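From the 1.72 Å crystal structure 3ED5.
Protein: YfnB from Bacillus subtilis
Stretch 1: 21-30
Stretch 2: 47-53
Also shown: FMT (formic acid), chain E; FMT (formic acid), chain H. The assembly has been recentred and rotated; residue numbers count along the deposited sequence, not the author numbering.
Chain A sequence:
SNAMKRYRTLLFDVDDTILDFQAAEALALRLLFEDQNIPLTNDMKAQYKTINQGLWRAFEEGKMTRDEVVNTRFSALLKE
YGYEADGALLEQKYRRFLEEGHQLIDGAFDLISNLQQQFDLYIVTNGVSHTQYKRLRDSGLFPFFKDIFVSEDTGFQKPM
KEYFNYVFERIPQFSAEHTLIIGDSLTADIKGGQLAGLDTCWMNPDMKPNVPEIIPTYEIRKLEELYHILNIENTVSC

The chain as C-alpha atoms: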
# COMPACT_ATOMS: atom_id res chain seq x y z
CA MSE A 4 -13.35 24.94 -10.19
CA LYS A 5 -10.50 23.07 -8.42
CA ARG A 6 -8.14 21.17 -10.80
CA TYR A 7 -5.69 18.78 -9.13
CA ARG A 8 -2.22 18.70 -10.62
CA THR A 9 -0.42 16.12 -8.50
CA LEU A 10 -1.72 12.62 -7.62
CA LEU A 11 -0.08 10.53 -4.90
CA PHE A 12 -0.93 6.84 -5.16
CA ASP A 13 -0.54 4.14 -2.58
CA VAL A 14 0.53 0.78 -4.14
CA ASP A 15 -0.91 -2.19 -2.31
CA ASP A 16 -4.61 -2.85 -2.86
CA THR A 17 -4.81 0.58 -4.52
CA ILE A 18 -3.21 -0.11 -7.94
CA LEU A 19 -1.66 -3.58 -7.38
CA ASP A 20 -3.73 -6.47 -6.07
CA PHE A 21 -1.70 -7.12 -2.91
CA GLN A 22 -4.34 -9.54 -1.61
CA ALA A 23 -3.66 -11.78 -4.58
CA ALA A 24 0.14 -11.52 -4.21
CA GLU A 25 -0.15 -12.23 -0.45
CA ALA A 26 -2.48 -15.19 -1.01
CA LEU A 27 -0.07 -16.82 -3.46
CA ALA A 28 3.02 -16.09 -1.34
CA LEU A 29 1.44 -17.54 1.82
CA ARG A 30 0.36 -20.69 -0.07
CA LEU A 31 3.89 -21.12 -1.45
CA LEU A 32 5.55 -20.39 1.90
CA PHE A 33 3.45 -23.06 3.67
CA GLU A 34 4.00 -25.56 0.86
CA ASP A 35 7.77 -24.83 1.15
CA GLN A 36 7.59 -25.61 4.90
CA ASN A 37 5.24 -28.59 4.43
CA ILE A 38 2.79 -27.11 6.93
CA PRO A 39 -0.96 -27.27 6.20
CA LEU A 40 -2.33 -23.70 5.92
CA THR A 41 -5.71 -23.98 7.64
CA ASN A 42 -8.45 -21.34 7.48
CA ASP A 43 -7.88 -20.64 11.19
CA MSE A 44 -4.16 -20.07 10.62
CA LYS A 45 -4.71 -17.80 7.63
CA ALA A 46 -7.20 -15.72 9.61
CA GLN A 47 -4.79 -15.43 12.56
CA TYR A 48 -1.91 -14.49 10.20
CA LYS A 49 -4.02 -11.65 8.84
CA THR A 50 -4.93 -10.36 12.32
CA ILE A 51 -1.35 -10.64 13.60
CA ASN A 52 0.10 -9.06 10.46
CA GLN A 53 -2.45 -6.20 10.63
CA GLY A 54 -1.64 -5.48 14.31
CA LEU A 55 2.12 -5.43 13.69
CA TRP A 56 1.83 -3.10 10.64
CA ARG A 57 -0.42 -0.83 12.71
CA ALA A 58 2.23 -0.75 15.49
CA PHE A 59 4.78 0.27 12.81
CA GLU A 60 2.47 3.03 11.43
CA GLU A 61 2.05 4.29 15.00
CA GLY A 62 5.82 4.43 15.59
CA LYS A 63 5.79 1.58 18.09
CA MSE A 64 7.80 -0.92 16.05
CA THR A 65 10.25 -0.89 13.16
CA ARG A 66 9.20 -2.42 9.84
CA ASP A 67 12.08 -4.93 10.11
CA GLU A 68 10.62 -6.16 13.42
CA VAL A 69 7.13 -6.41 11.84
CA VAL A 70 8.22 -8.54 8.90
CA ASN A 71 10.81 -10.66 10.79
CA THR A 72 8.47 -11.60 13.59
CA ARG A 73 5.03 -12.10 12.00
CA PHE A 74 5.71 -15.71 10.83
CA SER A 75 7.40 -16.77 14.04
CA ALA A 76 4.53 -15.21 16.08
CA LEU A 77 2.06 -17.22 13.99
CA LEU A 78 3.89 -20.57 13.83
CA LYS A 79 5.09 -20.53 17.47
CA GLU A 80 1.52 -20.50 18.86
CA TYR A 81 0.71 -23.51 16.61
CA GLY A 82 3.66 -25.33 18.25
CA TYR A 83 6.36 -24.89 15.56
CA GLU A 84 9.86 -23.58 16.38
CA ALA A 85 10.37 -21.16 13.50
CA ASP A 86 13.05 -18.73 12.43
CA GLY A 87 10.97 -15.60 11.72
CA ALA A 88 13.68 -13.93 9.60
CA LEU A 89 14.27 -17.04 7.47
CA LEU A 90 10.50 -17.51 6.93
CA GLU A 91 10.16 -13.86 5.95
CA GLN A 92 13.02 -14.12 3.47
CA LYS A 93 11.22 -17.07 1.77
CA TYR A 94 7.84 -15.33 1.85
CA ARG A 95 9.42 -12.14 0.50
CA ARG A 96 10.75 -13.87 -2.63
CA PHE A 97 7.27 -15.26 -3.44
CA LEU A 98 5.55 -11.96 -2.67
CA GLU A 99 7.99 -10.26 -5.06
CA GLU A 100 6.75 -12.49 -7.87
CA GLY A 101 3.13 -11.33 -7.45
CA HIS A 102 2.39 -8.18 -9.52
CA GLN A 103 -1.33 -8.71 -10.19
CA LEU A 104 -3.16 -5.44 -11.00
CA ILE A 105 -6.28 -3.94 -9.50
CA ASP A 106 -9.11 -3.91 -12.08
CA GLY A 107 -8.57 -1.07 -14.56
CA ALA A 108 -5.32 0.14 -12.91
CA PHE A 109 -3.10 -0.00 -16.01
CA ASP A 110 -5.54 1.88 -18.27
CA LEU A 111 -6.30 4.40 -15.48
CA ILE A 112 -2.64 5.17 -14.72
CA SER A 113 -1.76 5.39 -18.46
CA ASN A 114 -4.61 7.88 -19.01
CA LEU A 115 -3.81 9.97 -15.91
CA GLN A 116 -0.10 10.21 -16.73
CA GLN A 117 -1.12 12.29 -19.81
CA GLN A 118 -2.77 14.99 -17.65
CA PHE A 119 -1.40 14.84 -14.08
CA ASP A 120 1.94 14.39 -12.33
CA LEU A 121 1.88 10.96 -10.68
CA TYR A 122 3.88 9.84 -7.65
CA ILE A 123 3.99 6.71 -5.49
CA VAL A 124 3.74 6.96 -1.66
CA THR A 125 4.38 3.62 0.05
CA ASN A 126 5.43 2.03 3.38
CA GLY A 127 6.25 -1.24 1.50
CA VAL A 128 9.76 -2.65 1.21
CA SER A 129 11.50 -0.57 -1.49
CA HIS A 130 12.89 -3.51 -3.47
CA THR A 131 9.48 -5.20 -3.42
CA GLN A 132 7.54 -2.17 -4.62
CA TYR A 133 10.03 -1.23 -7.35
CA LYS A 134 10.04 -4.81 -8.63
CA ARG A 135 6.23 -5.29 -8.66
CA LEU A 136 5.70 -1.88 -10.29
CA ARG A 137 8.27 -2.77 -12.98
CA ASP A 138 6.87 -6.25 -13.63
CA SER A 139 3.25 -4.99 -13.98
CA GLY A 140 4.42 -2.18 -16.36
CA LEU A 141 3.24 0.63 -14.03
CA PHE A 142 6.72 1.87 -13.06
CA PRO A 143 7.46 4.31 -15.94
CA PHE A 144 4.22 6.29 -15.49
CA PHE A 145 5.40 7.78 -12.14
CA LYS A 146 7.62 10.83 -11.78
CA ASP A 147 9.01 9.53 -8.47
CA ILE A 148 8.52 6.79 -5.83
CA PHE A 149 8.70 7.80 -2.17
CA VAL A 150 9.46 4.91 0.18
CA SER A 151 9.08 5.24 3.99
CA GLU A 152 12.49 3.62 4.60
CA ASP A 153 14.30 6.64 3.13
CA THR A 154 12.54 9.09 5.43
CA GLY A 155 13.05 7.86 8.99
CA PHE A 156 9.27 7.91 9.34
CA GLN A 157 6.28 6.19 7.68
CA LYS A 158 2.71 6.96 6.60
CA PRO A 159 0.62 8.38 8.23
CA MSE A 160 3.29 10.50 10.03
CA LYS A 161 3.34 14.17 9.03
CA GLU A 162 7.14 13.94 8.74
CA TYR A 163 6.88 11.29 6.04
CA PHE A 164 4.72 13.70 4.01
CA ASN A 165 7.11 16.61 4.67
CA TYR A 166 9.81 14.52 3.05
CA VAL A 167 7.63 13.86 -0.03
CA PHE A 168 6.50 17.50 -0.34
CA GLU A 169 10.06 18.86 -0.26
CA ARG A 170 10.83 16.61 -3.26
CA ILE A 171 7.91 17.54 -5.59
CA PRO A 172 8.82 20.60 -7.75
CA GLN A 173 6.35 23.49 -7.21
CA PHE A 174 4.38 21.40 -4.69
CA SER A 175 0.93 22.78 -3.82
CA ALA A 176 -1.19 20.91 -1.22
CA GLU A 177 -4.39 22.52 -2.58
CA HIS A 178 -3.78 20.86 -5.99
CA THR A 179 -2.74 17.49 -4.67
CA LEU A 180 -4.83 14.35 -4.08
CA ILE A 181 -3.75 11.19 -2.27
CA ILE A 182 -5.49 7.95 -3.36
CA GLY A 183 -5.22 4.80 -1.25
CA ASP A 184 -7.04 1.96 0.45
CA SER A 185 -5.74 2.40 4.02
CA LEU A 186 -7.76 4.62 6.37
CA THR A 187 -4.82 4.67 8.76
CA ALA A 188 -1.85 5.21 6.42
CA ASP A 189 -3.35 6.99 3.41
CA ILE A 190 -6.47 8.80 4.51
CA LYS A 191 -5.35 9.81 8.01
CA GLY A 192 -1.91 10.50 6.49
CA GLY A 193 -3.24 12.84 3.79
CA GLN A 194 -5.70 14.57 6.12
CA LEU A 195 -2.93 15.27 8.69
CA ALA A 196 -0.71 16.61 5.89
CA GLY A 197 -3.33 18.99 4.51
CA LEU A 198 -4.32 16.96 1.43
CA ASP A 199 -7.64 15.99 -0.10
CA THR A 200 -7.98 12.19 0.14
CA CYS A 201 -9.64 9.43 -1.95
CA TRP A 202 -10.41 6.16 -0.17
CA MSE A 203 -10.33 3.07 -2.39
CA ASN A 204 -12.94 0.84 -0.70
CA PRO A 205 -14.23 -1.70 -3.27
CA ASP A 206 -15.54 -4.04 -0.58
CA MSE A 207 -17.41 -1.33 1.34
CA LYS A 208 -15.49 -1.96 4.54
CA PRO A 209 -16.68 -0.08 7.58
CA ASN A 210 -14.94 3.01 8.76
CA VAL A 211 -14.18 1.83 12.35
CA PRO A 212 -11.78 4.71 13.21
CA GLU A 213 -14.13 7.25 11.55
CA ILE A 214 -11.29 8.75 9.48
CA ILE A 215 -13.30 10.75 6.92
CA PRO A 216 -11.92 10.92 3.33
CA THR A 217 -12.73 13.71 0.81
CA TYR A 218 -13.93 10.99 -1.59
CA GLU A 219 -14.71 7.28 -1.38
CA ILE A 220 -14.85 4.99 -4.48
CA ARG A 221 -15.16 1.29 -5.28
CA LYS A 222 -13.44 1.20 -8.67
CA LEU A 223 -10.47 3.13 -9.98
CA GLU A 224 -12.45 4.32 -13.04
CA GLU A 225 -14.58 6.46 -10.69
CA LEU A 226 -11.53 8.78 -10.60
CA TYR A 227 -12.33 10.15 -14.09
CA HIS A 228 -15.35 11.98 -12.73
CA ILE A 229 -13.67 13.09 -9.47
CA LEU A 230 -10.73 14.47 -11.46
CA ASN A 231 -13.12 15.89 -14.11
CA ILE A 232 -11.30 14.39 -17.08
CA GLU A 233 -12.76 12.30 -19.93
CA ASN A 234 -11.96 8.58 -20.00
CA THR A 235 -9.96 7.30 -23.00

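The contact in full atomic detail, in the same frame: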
# COMPACT_ATOMS: atom_id res chain seq x y z
N PHE A 21 -2.57 -6.56 -3.93
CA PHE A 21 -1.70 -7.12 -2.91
C PHE A 21 -2.33 -8.34 -2.28
O PHE A 21 -1.64 -9.31 -1.97
CB PHE A 21 -1.37 -6.11 -1.82
CG PHE A 21 -0.43 -6.66 -0.78
CD1 PHE A 21 0.95 -6.67 -1.01
CD2 PHE A 21 -0.93 -7.23 0.41
CE1 PHE A 21 1.84 -7.18 -0.05
CE2 PHE A 21 -0.04 -7.75 1.37
CZ PHE A 21 1.34 -7.72 1.13
N GLN A 22 -3.66 -8.32 -2.14
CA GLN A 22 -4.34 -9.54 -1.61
C GLN A 22 -3.99 -10.79 -2.41
O GLN A 22 -3.74 -11.86 -1.82
CB GLN A 22 -5.86 -9.34 -1.58
CG GLN A 22 -6.27 -8.18 -0.66
CD GLN A 22 -5.74 -8.37 0.74
OE1 GLN A 22 -4.87 -7.63 1.22
NE2 GLN A 22 -6.24 -9.38 1.40
N ALA A 23 -4.02 -10.69 -3.73
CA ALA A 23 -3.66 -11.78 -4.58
C ALA A 23 -2.20 -12.21 -4.41
O ALA A 23 -1.90 -13.42 -4.35
CB ALA A 23 -4.00 -11.49 -6.06
N ALA A 24 -1.29 -11.24 -4.41
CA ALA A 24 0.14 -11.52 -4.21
C ALA A 24 0.38 -12.19 -2.85
O ALA A 24 1.13 -13.17 -2.78
CB ALA A 24 0.99 -10.22 -4.31
N GLU A 25 -0.26 -11.67 -1.80
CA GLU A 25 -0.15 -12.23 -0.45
C GLU A 25 -0.70 -13.65 -0.42
O GLU A 25 -0.06 -14.58 0.12
CB GLU A 25 -0.92 -11.35 0.55
CG GLU A 25 -1.03 -11.93 1.97
CD GLU A 25 -1.83 -11.02 2.86
OE1 GLU A 25 -3.07 -10.96 2.70
OE2 GLU A 25 -1.20 -10.34 3.69
N ALA A 26 -1.86 -13.84 -1.05
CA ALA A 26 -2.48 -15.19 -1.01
C ALA A 26 -1.57 -16.25 -1.63
O ALA A 26 -1.43 -17.36 -1.10
CB ALA A 26 -3.87 -15.19 -1.69
N LEU A 27 -0.96 -15.90 -2.76
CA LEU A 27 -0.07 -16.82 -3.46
C LEU A 27 1.19 -17.07 -2.63
O LEU A 27 1.61 -18.22 -2.45
CB LEU A 27 0.29 -16.20 -4.83
CG LEU A 27 1.31 -16.87 -5.77
CD1 LEU A 27 0.90 -18.28 -6.07
CD2 LEU A 27 1.48 -16.00 -7.02
N ALA A 28 1.78 -15.99 -2.10
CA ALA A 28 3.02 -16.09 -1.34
C ALA A 28 2.85 -16.90 -0.05
O ALA A 28 3.74 -17.69 0.31
CB ALA A 28 3.58 -14.70 -1.00
N LEU A 29 1.73 -16.72 0.63
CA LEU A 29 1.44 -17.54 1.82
C LEU A 29 1.28 -19.02 1.45
O LEU A 29 1.86 -19.91 2.10
CB LEU A 29 0.15 -17.06 2.50
CG LEU A 29 0.17 -15.73 3.25
CD1 LEU A 29 -1.23 -15.44 3.72
CD2 LEU A 29 1.15 -15.79 4.48
N ARG A 30 0.53 -19.29 0.38
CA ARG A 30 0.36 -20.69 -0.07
C ARG A 30 1.72 -21.31 -0.33
O ARG A 30 2.00 -22.41 0.12
CB ARG A 30 -0.53 -20.81 -1.30
CG ARG A 30 -0.82 -22.31 -1.63
CD ARG A 30 -1.70 -22.49 -2.87
NE ARG A 30 -1.27 -21.73 -4.06
CZ ARG A 30 -0.46 -22.23 -5.00
NH1 ARG A 30 -0.15 -21.51 -6.07
NH2 ARG A 30 0.04 -23.46 -4.88
N GLN A 47 -5.68 -15.97 11.51
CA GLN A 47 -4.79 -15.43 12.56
C GLN A 47 -3.59 -14.68 11.98
O GLN A 47 -3.21 -13.62 12.52
CB GLN A 47 -4.32 -16.49 13.56
CG GLN A 47 -5.43 -17.03 14.49
CD GLN A 47 -6.23 -15.99 15.28
OE1 GLN A 47 -5.68 -15.18 16.06
NE2 GLN A 47 -7.55 -16.02 15.11
N TYR A 48 -3.00 -15.20 10.88
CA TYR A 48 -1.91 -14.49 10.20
C TYR A 48 -2.37 -13.07 9.85
O TYR A 48 -1.67 -12.07 10.12
CB TYR A 48 -1.43 -15.18 8.90
CG TYR A 48 -0.47 -14.27 8.18
CD1 TYR A 48 0.82 -14.08 8.68
CD2 TYR A 48 -0.87 -13.53 7.05
CE1 TYR A 48 1.70 -13.19 8.09
CE2 TYR A 48 0.02 -12.64 6.43
CZ TYR A 48 1.31 -12.47 6.95
OH TYR A 48 2.20 -11.61 6.35
N LYS A 49 -3.55 -12.98 9.26
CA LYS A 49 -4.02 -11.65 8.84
C LYS A 49 -4.20 -10.70 10.02
O LYS A 49 -3.81 -9.53 9.92
CB LYS A 49 -5.28 -11.74 7.97
CG LYS A 49 -5.01 -12.42 6.60
CD LYS A 49 -6.17 -12.19 5.64
CE LYS A 49 -5.92 -12.79 4.26
NZ LYS A 49 -6.55 -14.15 4.11
N THR A 50 -4.71 -11.21 11.15
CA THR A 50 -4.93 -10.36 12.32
C THR A 50 -3.59 -9.93 12.93
O THR A 50 -3.41 -8.74 13.29
CB THR A 50 -5.82 -11.07 13.39
OG1 THR A 50 -7.07 -11.47 12.78
CG2 THR A 50 -6.11 -10.12 14.56
N ILE A 51 -2.69 -10.91 13.07
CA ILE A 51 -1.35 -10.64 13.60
C ILE A 51 -0.62 -9.63 12.71
O ILE A 51 -0.09 -8.64 13.21
CB ILE A 51 -0.52 -11.89 13.68
CG1 ILE A 51 -1.05 -12.73 14.86
CG2 ILE A 51 0.97 -11.60 13.94
CD1 ILE A 51 -0.61 -14.26 14.85
N ASN A 52 -0.62 -9.89 11.41
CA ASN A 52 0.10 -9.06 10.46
C ASN A 52 -0.47 -7.64 10.52
O ASN A 52 0.31 -6.65 10.58
CB ASN A 52 0.02 -9.63 9.05
CG ASN A 52 0.85 -8.85 8.05
OD1 ASN A 52 2.04 -8.63 8.27
ND2 ASN A 52 0.23 -8.43 6.95
N GLN A 53 -1.80 -7.53 10.55
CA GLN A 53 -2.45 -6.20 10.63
C GLN A 53 -2.03 -5.44 11.90
O GLN A 53 -1.69 -4.26 11.83
CB GLN A 53 -4.00 -6.30 10.51
CG GLN A 53 -4.81 -5.02 10.84
CD GLN A 53 -4.63 -3.89 9.82
OE1 GLN A 53 -4.15 -4.12 8.70
NE2 GLN A 53 -5.03 -2.65 10.21
C FMT E . -3.00 -8.90 6.21
O1 FMT E . -2.10 -9.71 6.04
O2 FMT E . -3.30 -8.41 7.29
C FMT H . -3.26 -18.33 -4.10
O1 FMT H . -3.22 -17.76 -5.19
O2 FMT H . -2.94 -19.51 -3.92
O HOH W 1 1.39 -10.26 4.05

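Both stretches are helical. Residues 21-30 form a helix that runs on later in the chain, and residues 47-53 lie within a helix that extends beyond the stretch at both ends. Successive backbone hydrogen bonds hold each one, for example Leu 29 N to Glu 25 O at 2.8 Å and Asn 52 N to Tyr 48 O at 2.7 Å. The N-to-C directions differ by 119°. The axes come no closer than 13.1 Å, which is wide for two packed helices. The nearest backbone pairings are correspondingly long: Leu 29 CA to Tyr 48 CA is 9.5 Å and Glu 25 CA to Lys 49 CA is 10.1 Å. Long side chains therefore span the gap, and the two stretches bury only 223 Å² in total.

Leu 29 and Tyr 48 make the apolar part of the contact. Their CA-to-CB bonds both point toward the opposite stretch. Leu 29 CD2 sits over one face of the Tyr 48 ring, 4.0 Å from the centroid of its six carbons and 15° off the ring normal. This is a CH-pi contact. Leu 29 CD1 also packs 3.9 Å from Tyr 48 CD2. Tyr 48 has chi1 in the t well.

Glu 25 lies one turn before Leu 29 and also points toward the other helix. Its chi1 and chi2 are both t, so the chain is extended as far as CD. Its OE2 approaches the edge of the Tyr 48 ring, 3.8 Å from CE2. Leu 29 and Glu 25 thus meet the same ring at its face and its edge.

No direct hydrogen bond joins the two stretches. Small molecules make the polar links instead. Water 1 donates a hydrogen bond to Glu 25 OE2 at 2.6 Å and is hydrogen-bonded to Tyr 48 OH at 2.8 Å. A formic acid molecule, chain E, probably from the crystallisation liquor, also lies between the helices. Asn 52 ND2 donates a hydrogen bond to its O1 at 2.8 Å. Glu 25 OE2 is 2.6 Å from the same O1. Two oxygens this close suggest that an acid group holds a proton and donates it. Asn 52 ND2 itself stays 4.0 Å from Glu 25 OE2, and the formic acid O1 lies near both.

Lys 49 borders the contact. Its CA-to-CB bond points sideways, but the end of the side chain comes nearer, bringing CE within 3.7 Å of Glu 25 OE1.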